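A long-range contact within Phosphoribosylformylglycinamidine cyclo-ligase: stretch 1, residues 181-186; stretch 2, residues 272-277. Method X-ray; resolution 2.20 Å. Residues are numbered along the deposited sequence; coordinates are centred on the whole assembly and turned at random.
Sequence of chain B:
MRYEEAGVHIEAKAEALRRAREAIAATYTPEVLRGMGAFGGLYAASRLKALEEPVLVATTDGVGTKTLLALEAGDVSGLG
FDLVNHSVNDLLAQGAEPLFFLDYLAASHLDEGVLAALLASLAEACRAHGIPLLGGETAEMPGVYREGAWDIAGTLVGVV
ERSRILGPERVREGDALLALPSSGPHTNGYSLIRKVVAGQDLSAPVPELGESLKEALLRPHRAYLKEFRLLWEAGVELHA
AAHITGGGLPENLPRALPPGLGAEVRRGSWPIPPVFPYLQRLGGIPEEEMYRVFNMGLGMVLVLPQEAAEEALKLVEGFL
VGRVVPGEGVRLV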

ATOM      1  N   PRO B 181     -10.879  19.034  16.597  1.00 28.58           N
ATOM      2  CA  PRO B 181      -9.795  18.709  17.531  1.00 27.14           C
ATOM      3  C   PRO B 181      -9.048  17.393  17.364  1.00 26.42           C
ATOM      4  O   PRO B 181      -9.651  16.327  17.276  1.00 26.01           O
ATOM      5  CB  PRO B 181     -10.482  18.818  18.891  1.00 27.72           C
ATOM      6  CG  PRO B 181     -11.870  18.341  18.591  1.00 27.29           C
ATOM      7  CD  PRO B 181     -12.178  19.065  17.300  1.00 28.17           C
ATOM      8  N   SER B 182      -7.723  17.490  17.339  1.00 25.37           N
ATOM      9  CA  SER B 182      -6.869  16.320  17.217  1.00 26.08           C
ATOM     10  C   SER B 182      -6.770  15.699  18.605  1.00 26.39           C
ATOM     11  O   SER B 182      -7.046  16.370  19.603  1.00 28.39           O
ATOM     12  CB  SER B 182      -5.475  16.713  16.714  1.00 26.10           C
ATOM     13  OG  SER B 182      -4.725  17.374  17.715  1.00 29.67           O
ATOM     14  N   SER B 183      -6.377  14.427  18.666  1.00 24.86           N
ATOM     15  CA  SER B 183      -6.269  13.701  19.930  1.00 24.14           C
ATOM     16  C   SER B 183      -4.846  13.679  20.456  1.00 25.27           C
ATOM     17  O   SER B 183      -4.534  12.984  21.422  1.00 25.83           O
ATOM     18  CB  SER B 183      -6.722  12.263  19.738  1.00 23.99           C
ATOM     19  OG  SER B 183      -5.754  11.566  18.976  1.00 23.65           O
ATOM     20  N   GLY B 184      -3.975  14.440  19.811  1.00 26.37           N
ATOM     21  CA  GLY B 184      -2.588  14.463  20.220  1.00 25.19           C
ATOM     22  C   GLY B 184      -1.751  14.555  18.971  1.00 24.67           C
ATOM     23  O   GLY B 184      -2.203  15.127  17.979  1.00 25.18           O
ATOM     24  N   PRO B 185      -0.537  13.990  18.969  1.00 23.96           N
ATOM     25  CA  PRO B 185       0.294  14.078  17.764  1.00 23.41           C
ATOM     26  C   PRO B 185      -0.274  13.315  16.566  1.00 23.43           C
ATOM     27  O   PRO B 185       0.129  13.544  15.426  1.00 25.78           O
ATOM     28  CB  PRO B 185       1.639  13.517  18.232  1.00 23.26           C
ATOM     29  CG  PRO B 185       1.623  13.769  19.735  1.00 21.43           C
ATOM     30  CD  PRO B 185       0.212  13.395  20.088  1.00 21.23           C
ATOM     31  N   HIS B 186      -1.225  12.426  16.824  1.00 21.98           N
ATOM     32  CA  HIS B 186      -1.811  11.625  15.758  1.00 20.94           C
ATOM     33  C   HIS B 186      -0.738  10.736  15.150  1.00 21.07           C
ATOM     34  O   HIS B 186      -0.144   9.924  15.862  1.00 22.29           O
ATOM     35  CB  HIS B 186      -2.451  12.522  14.697  1.00 19.68           C
ATOM     36  CG  HIS B 186      -3.858  12.922  15.026  1.00 18.55           C
ATOM     37  ND1 HIS B 186      -4.653  13.633  14.157  1.00 17.96           N
ATOM     38  CD2 HIS B 186      -4.627  12.658  16.109  1.00 18.67           C
ATOM     39  CE1 HIS B 186      -5.854  13.787  14.686  1.00 18.82           C
ATOM     40  NE2 HIS B 186      -5.865  13.203  15.871  1.00 20.37           N
ATOM     41  N   ILE B 272      -5.184  23.427  22.269  1.00 30.74           N
ATOM     42  CA  ILE B 272      -3.968  22.743  21.858  1.00 29.89           C
ATOM     43  C   ILE B 272      -3.635  21.649  22.867  1.00 30.82           C
ATOM     44  O   ILE B 272      -3.479  21.930  24.052  1.00 32.99           O
ATOM     45  CB  ILE B 272      -2.781  23.729  21.777  1.00 28.99           C
ATOM     46  CG1 ILE B 272      -3.097  24.835  20.767  1.00 26.86           C
ATOM     47  CG2 ILE B 272      -1.507  22.990  21.382  1.00 29.48           C
ATOM     48  CD1 ILE B 272      -1.987  25.852  20.589  1.00 25.56           C
ATOM     49  N   PRO B 273      -3.557  20.380  22.421  1.00 31.08           N
ATOM     50  CA  PRO B 273      -3.231  19.316  23.374  1.00 30.77           C
ATOM     51  C   PRO B 273      -2.033  19.773  24.204  1.00 30.56           C
ATOM     52  O   PRO B 273      -1.139  20.432  23.680  1.00 31.22           O
ATOM     53  CB  PRO B 273      -2.899  18.136  22.462  1.00 28.92           C
ATOM     54  CG  PRO B 273      -3.858  18.326  21.346  1.00 28.21           C
ATOM     55  CD  PRO B 273      -3.765  19.819  21.073  1.00 30.01           C
ATOM     56  N   PRO B 274      -2.001  19.435  25.503  1.00 30.68           N
ATOM     57  CA  PRO B 274      -0.901  19.828  26.391  1.00 30.60           C
ATOM     58  C   PRO B 274       0.442  19.171  26.084  1.00 31.30           C
ATOM     59  O   PRO B 274       1.501  19.700  26.448  1.00 31.21           O
ATOM     60  CB  PRO B 274      -1.425  19.440  27.766  1.00 30.45           C
ATOM     61  CG  PRO B 274      -2.204  18.194  27.463  1.00 32.02           C
ATOM     62  CD  PRO B 274      -2.972  18.589  26.219  1.00 30.96           C
ATOM     63  N   VAL B 275       0.393  18.018  25.418  1.00 30.85           N
ATOM     64  CA  VAL B 275       1.602  17.278  25.070  1.00 28.16           C
ATOM     65  C   VAL B 275       2.496  18.036  24.100  1.00 27.93           C
ATOM     66  O   VAL B 275       3.699  17.801  24.076  1.00 28.42           O
ATOM     67  CB  VAL B 275       1.267  15.911  24.445  1.00 27.70           C
ATOM     68  CG1 VAL B 275       0.725  16.098  23.036  1.00 25.87           C
ATOM     69  CG2 VAL B 275       2.498  15.035  24.445  1.00 26.15           C
ATOM     70  N   PHE B 276       1.918  18.944  23.309  1.00 27.33           N
ATOM     71  CA  PHE B 276       2.701  19.714  22.343  1.00 27.25           C
ATOM     72  C   PHE B 276       3.674  20.724  22.955  1.00 28.32           C
ATOM     73  O   PHE B 276       4.889  20.603  22.778  1.00 28.30           O
ATOM     74  CB  PHE B 276       1.778  20.426  21.350  1.00 26.47           C
ATOM     75  CG  PHE B 276       1.099  19.498  20.387  1.00 29.07           C
ATOM     76  CD1 PHE B 276       1.847  18.642  19.582  1.00 29.11           C
ATOM     77  CD2 PHE B 276      -0.289  19.464  20.291  1.00 28.73           C
ATOM     78  CE1 PHE B 276       1.217  17.765  18.696  1.00 29.63           C
ATOM     79  CE2 PHE B 276      -0.927  18.592  19.410  1.00 28.12           C
ATOM     80  CZ  PHE B 276      -0.175  17.743  18.613  1.00 27.95           C
ATOM     81  N   PRO B 277       3.163  21.740  23.677  1.00 29.17           N
ATOM     82  CA  PRO B 277       4.081  22.717  24.269  1.00 29.54           C
ATOM     83  C   PRO B 277       5.073  22.057  25.216  1.00 30.36           C
ATOM     84  O   PRO B 277       6.154  22.585  25.466  1.00 29.86           O
ATOM     85  CB  PRO B 277       3.140  23.690  24.971  1.00 29.90           C
ATOM     86  CG  PRO B 277       1.965  22.828  25.333  1.00 29.69           C
ATOM     87  CD  PRO B 277       1.772  22.013  24.090  1.00 29.23           C
TER

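This contact joins two short segments at least 89 residues apart in sequence, and it is made by packing alone: no hydrogen bond crosses between them. It is also small, burying 203 Å² with both sides summed. The contact consists of close packing by prolines, a glycine, a serine, a valine and one aromatic ring.

The apolar contacts centre on Pro185. Its CD lies 4.0 Å from Val275 CG1, and its CG lies 4.1 Å from Phe276 CE1, so the one proline ring meets two consecutive residues of the other segment. Both distances are ordinary van der Waals spacings. Val275 points its CA-to-CB bond toward the partner segment, with chi1 at 72° (p). Phe276 works differently: its CA-to-CB bond leaves sideways, but the m rotamer (chi1 -71°) brings the end of the ring nearer. Of all the residues here, Phe276 has the most area covered by the other segment, 46 Å², although the CA atoms of Phe276 and Pro185 stay 7.7 Å apart.

The ring of Phe276 also meets polar atoms. Gly184 O approaches Phe276 CZ to 3.4 Å, and Pro185 N lies 3.8 Å from the same Phe276 CZ; both sit oblique to the ring. Ser182 OG lies at the ring edge, near its plane, 4.3 Å from Phe276 CE2. Ser182 OG is also 3.9 Å from Pro273 CG. Because this hydroxyl is hydrogen-bonded elsewhere in the structure, its polar need is already met, and here it can serve as a packing surface for carbon.

The closest CA atoms across the two segments are those of Gly184 and Pro273, 5.8 Å apart. Pro273 directs its CA-to-CB bond toward the first segment, and its CG comes within 4.2 Å of Gly184 N. Glycine at 184 answers first to its own chain: at phi/psi 142/-149 a CB on Gly184 would be jammed against the preceding carbonyl oxygen and would lie 2.6 Å from Pro185 CD. A CB on Gly184 would point away from the second segment, 4.6 Å from Val275 CG1, so the partner is not what forbids it.

Within the second segment, a weak backbone hydrogen bond from Phe276 N to Pro273 O, 3.4 Å long, links two of the contacting residues. The rule to read from this contact is economical: rigid rings and a glycine can fit a loop against a segment that runs into a helix without polar pairing, and the buried Ser182 hydroxyl is satisfied elsewhere in the structure.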